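Local coordinates for alpha-galactosidase (PDB 6LCJ), which probably hydrolyses terminal alpha-galactosyl residues from oligosaccharides, as a hexameric, thermostable glycosidase of family GH36, at residues A286-R291 / R326-A331; Y320-A325 / A345-L349. One frame throughout, in Å; residues are numbered along the deposited sequence.

Overall arrangement
Both contacts involve helix 317-331, one of the outer helices of the (beta/alpha)8 barrel. The earlier part of this helix, 320-325, meets the loop between strands 335-338 and 352-354 in interaction 2. The later part, 326-331, packs on helix 280-296 in interaction 1. The centres of the two contacts are about 12 Å apart. They are joined directly: Arg328 NH1 lies 2.8 Å from Leu349 O, a probable hydrogen bond. Chemically they differ. Interaction 1 has an apolar core flanked by two close arginines, and its segments share no hydrogen bond; four join those of interaction 2, one of them weak. No other subunit of the hexamer touches either contact.

Interaction 1 (A286-R291 / R326-A331); sequences AADLVR and RLREAA
Both segments are helical, with phi/psi near -65°/-40° over most of their length. Their axes run nearly parallel, at 23° (signed crossing angle -23°), and approach to 8.6 Å. The register sets Ala287 CA 5.0 Å from Leu327 CA and Val290 CA 6.0 Å from Ala331 CA.

Apolar contacts form the buried part. Ala287 CB meets Ala330 CB at 3.9 Å. Leu327 (chi1 -89°, chi2 p) brings CD1 to 4.1 Å from both Ala286 CB and Ala287 CB. Val290, in rotamer t, places CG1 3.6 Å from Ala331 CB and CG2 4.2 Å from Leu327 CG.

Arg291 and Arg326 lie at the more exposed side of the contact. Arg291 (mtt) and Arg326 (tpt) meet edge to edge, with Arg291 NH2 2.8 Å from Arg326 NH2. Both are donors, so this is a close like-charge approach and not a hydrogen bond. Ala330 CA lies over one face of the Arg291 guanidinium, and Ala287 CB is 3.8 Å from Arg326 NE.

The helices precede the successive parallel strands 298-303 and 335-338. Such side-by-side packing of neighbouring outer helices is characteristic of the TIM barrel of this Melibiase family.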
loop_
_atom_site.group_PDB
_atom_site.type_symbol
_atom_site.label_atom_id
_atom_site.label_comp_id
_atom_site.label_asym_id
_atom_site.label_seq_id
_atom_site.Cartn_x
_atom_site.Cartn_y
_atom_site.Cartn_z
ATOM N N ALA E 286 43.817 -6.010 17.231
ATOM C CA ALA E 286 44.160 -5.104 16.138
ATOM C C ALA E 286 45.489 -4.401 16.406
ATOM O O ALA E 286 46.299 -4.230 15.487
ATOM C CB ALA E 286 43.035 -4.087 15.904
ATOM N N ALA E 287 45.740 -4.002 17.658
ATOM C CA ALA E 287 47.060 -3.487 18.006
ATOM C C ALA E 287 48.154 -4.530 17.772
ATOM O O ALA E 287 49.271 -4.176 17.390
ATOM C CB ALA E 287 47.077 -3.001 19.454
ATOM N N ASP E 288 47.856 -5.813 17.971
ATOM C CA ASP E 288 48.841 -6.842 17.661
ATOM C C ASP E 288 49.079 -6.984 16.168
ATOM O O ASP E 288 50.128 -7.507 15.777
ATOM C CB ASP E 288 48.413 -8.195 18.224
ATOM C CG ASP E 288 48.507 -8.248 19.724
ATOM O OD1 ASP E 288 48.997 -7.263 20.331
ATOM O OD2 ASP E 288 48.087 -9.276 20.300
ATOM N N LEU E 289 48.121 -6.569 15.328
ATOM C CA LEU E 289 48.370 -6.506 13.886
ATOM C C LEU E 289 49.392 -5.425 13.558
ATOM O O LEU E 289 50.302 -5.642 12.752
ATOM C CB LEU E 289 47.072 -6.244 13.128
ATOM C CG LEU E 289 46.019 -7.345 13.082
ATOM C CD1 LEU E 289 44.743 -6.782 12.480
ATOM C CD2 LEU E 289 46.522 -8.540 12.288
ATOM N N VAL E 290 49.262 -4.262 14.189
ATOM C CA VAL E 290 50.266 -3.221 14.038
ATOM C C VAL E 290 51.619 -3.708 14.537
ATOM O O VAL E 290 52.638 -3.579 13.849
ATOM C CB VAL E 290 49.820 -1.945 14.764
ATOM C CG1 VAL E 290 50.969 -0.970 14.848
ATOM C CG2 VAL E 290 48.614 -1.325 14.041
ATOM N N ARG E 291 51.652 -4.280 15.745
ATOM C CA ARG E 291 52.902 -4.815 16.283
ATOM C C ARG E 291 53.503 -5.889 15.369
ATOM O O ARG E 291 54.712 -5.884 15.106
ATOM C CB ARG E 291 52.669 -5.353 17.698
ATOM C CG ARG E 291 52.293 -4.250 18.686
ATOM C CD ARG E 291 52.138 -4.757 20.126
ATOM N NE ARG E 291 51.819 -3.695 21.097
ATOM C CZ ARG E 291 52.526 -2.567 21.284
ATOM N NH1 ARG E 291 53.612 -2.308 20.559
ATOM N NH2 ARG E 291 52.142 -1.676 22.199
ATOM N N ARG E 326 44.919 3.313 20.921
ATOM C CA ARG E 326 45.736 2.162 21.257
ATOM C C ARG E 326 46.583 1.743 20.064
ATOM O O ARG E 326 47.755 1.380 20.217
ATOM C CB ARG E 326 44.837 1.018 21.747
ATOM C CG ARG E 326 45.531 -0.335 21.891
ATOM C CD ARG E 326 46.514 -0.415 23.097
ATOM N NE ARG E 326 47.445 -1.545 22.950
ATOM C CZ ARG E 326 48.771 -1.424 22.874
ATOM N NH1 ARG E 326 49.337 -0.223 22.946
ATOM N NH2 ARG E 326 49.527 -2.503 22.707
ATOM N N LEU E 327 46.012 1.803 18.864
ATOM C CA LEU E 327 46.785 1.482 17.672
ATOM C C LEU E 327 47.830 2.557 17.400
ATOM O O LEU E 327 48.888 2.263 16.834
ATOM C CB LEU E 327 45.852 1.320 16.473
ATOM C CG LEU E 327 45.258 -0.050 16.191
ATOM C CD1 LEU E 327 44.505 -0.539 17.391
ATOM C CD2 LEU E 327 44.338 0.018 14.978
ATOM N N ARG E 328 47.552 3.797 17.801
ATOM C CA ARG E 328 48.548 4.853 17.686
ATOM C C ARG E 328 49.762 4.542 18.549
ATOM O O ARG E 328 50.903 4.661 18.095
ATOM C CB ARG E 328 47.941 6.206 18.067
ATOM C CG ARG E 328 48.962 7.364 18.183
ATOM C CD ARG E 328 49.422 7.919 16.822
ATOM N NE ARG E 328 50.528 7.150 16.248
ATOM C CZ ARG E 328 50.951 7.251 14.988
ATOM N NH1 ARG E 328 50.357 8.077 14.141
ATOM N NH2 ARG E 328 51.971 6.517 14.570
ATOM N N GLU E 329 49.527 4.121 19.799
ATOM C CA GLU E 329 50.623 3.804 20.708
ATOM C C GLU E 329 51.344 2.537 20.283
ATOM O O GLU E 329 52.572 2.455 20.383
ATOM C CB GLU E 329 50.103 3.663 22.133
ATOM C CG GLU E 329 49.828 4.989 22.809
ATOM C CD GLU E 329 51.111 5.721 23.234
ATOM O OE1 GLU E 329 52.229 5.206 22.997
ATOM O OE2 GLU E 329 51.002 6.826 23.806
ATOM N N ALA E 330 50.605 1.543 19.796
ATOM C CA ALA E 330 51.251 0.315 19.352
ATOM C C ALA E 330 52.156 0.561 18.154
ATOM O O ALA E 330 53.126 -0.179 17.949
ATOM C CB ALA E 330 50.207 -0.749 19.023
ATOM N N ALA E 331 51.861 1.594 17.359
ATOM C CA ALA E 331 52.637 1.903 16.164
ATOM C C ALA E 331 53.830 2.795 16.457
ATOM O O ALA E 331 54.730 2.910 15.614
ATOM C CB ALA E 331 51.751 2.574 15.108
#

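Interaction 2 (Y320-A325 / A345-L349)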
loop_
_atom_site.group_PDB
_atom_site.type_symbol
_atom_site.label_atom_id
_atom_site.label_comp_id
_atom_site.label_asym_id
_atom_site.label_seq_id
_atom_site.Cartn_x
_atom_site.Cartn_y
_atom_site.Cartn_z
ATOM N N TYR E 320 35.638 4.567 18.765
ATOM C CA TYR E 320 36.624 4.591 17.691
ATOM C C TYR E 320 37.904 5.278 18.135
ATOM O O TYR E 320 39.007 4.797 17.851
ATOM C CB TYR E 320 36.037 5.299 16.465
ATOM C CG TYR E 320 37.031 5.636 15.383
ATOM C CD1 TYR E 320 37.419 4.683 14.439
ATOM C CD2 TYR E 320 37.579 6.913 15.295
ATOM C CE1 TYR E 320 38.333 5.005 13.434
ATOM C CE2 TYR E 320 38.487 7.248 14.300
ATOM C CZ TYR E 320 38.859 6.299 13.375
ATOM O OH TYR E 320 39.759 6.641 12.391
ATOM N N ARG E 321 37.777 6.404 18.833
ATOM C CA ARG E 321 38.962 7.164 19.201
ATOM C C ARG E 321 39.829 6.398 20.200
ATOM O O ARG E 321 41.062 6.415 20.096
ATOM C CB ARG E 321 38.547 8.520 19.760
ATOM C CG ARG E 321 39.694 9.366 20.195
ATOM C CD ARG E 321 40.069 10.333 19.122
ATOM N NE ARG E 321 41.119 11.244 19.558
ATOM C CZ ARG E 321 41.807 12.018 18.726
ATOM N NH1 ARG E 321 41.547 11.983 17.424
ATOM N NH2 ARG E 321 42.748 12.827 19.185
ATOM N N LYS E 322 39.203 5.714 21.167
ATOM C CA LYS E 322 39.962 4.912 22.122
ATOM C C LYS E 322 40.637 3.725 21.442
ATOM O O LYS E 322 41.787 3.401 21.753
ATOM C CB LYS E 322 39.061 4.438 23.254
ATOM C CG LYS E 322 38.619 5.552 24.191
ATOM C CD LYS E 322 37.569 5.062 25.202
ATOM C CE LYS E 322 36.509 6.134 25.514
ATOM N NZ LYS E 322 35.115 5.566 25.412
ATOM N N ALA E 323 39.955 3.075 20.500
ATOM C CA ALA E 323 40.585 1.980 19.764
ATOM C C ALA E 323 41.772 2.478 18.945
ATOM O O ALA E 323 42.844 1.864 18.946
ATOM C CB ALA E 323 39.566 1.295 18.851
ATOM N N MET E 324 41.598 3.591 18.230
ATOM C CA MET E 324 42.686 4.115 17.414
ATOM C C MET E 324 43.834 4.637 18.267
ATOM O O MET E 324 44.995 4.544 17.859
ATOM C CB MET E 324 42.172 5.222 16.488
ATOM C CG MET E 324 41.229 4.751 15.393
ATOM S SD MET E 324 41.850 3.309 14.496
ATOM C CE MET E 324 40.842 2.101 15.262
ATOM N N ALA E 325 43.532 5.209 19.435
ATOM C CA ALA E 325 44.590 5.659 20.333
ATOM C C ALA E 325 45.489 4.502 20.757
ATOM O O ALA E 325 46.699 4.673 20.918
ATOM C CB ALA E 325 43.978 6.340 21.551
ATOM N N ALA E 345 37.199 12.771 13.772
ATOM C CA ALA E 345 37.569 11.990 14.953
ATOM C C ALA E 345 38.952 11.342 14.833
ATOM O O ALA E 345 39.467 10.832 15.835
ATOM C CB ALA E 345 36.500 10.922 15.226
ATOM N N SER E 346 39.557 11.345 13.636
ATOM C CA SER E 346 40.886 10.791 13.414
ATOM C C SER E 346 41.988 11.790 13.689
ATOM O O SER E 346 43.148 11.387 13.795
ATOM C CB SER E 346 41.039 10.298 11.969
ATOM O OG SER E 346 40.273 9.122 11.723
ATOM N N LEU E 347 41.658 13.073 13.791
ATOM C CA LEU E 347 42.679 14.105 13.895
ATOM C C LEU E 347 43.476 13.949 15.187
ATOM O O LEU E 347 42.925 13.632 16.247
ATOM C CB LEU E 347 42.030 15.482 13.829
ATOM C CG LEU E 347 41.301 15.832 12.529
ATOM C CD1 LEU E 347 40.659 17.232 12.590
ATOM C CD2 LEU E 347 42.268 15.719 11.352
ATOM N N GLY E 348 44.788 14.168 15.092
ATOM C CA GLY E 348 45.683 13.969 16.204
ATOM C C GLY E 348 46.268 12.577 16.303
ATOM O O GLY E 348 47.292 12.403 16.961
ATOM N N LEU E 349 45.645 11.582 15.683
ATOM C CA LEU E 349 46.156 10.218 15.665
ATOM C C LEU E 349 46.776 9.853 14.321
ATOM O O LEU E 349 47.877 9.292 14.280
ATOM C CB LEU E 349 45.034 9.233 16.003
ATOM C CG LEU E 349 44.381 9.442 17.368
ATOM C CD1 LEU E 349 43.143 8.590 17.508
ATOM C CD2 LEU E 349 45.389 9.171 18.512
#
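Ala345 opens the loop segment. Its CB touches the Tyr320 ring at CD2 (4.2 Å), and its carbonyl O accepts a hydrogen bond from Arg321 NH1 at 2.9 Å. Next, Ser346 OG accepts a 2.6 Å hydrogen bond from Tyr320 OH; OG is also hydrogen-bonded to the Pro342 carbonyl. The CA-to-CB bond of Leu347 points away, but its carbonyl faces the helix. Leu347 O takes a very short bond from Arg321 NH1 (2.5 Å) and a weak one from Arg321 NH2 (3.1 Å). Gly348 follows with phi +90°. An ideal CB here would sit tightly against Arg321 NH2 and jam against the preceding carbonyl, which favours glycine. Leu349 points back to the helix. Its CD1 lies over one face of the Arg321 guanidinium and packs on Met324 CB at 3.7 Å.

The Arg321 charge is thus met across this contact by two main-chain carbonyls, with no carboxylate between the segments. This bonding depends on the path of the loop backbone.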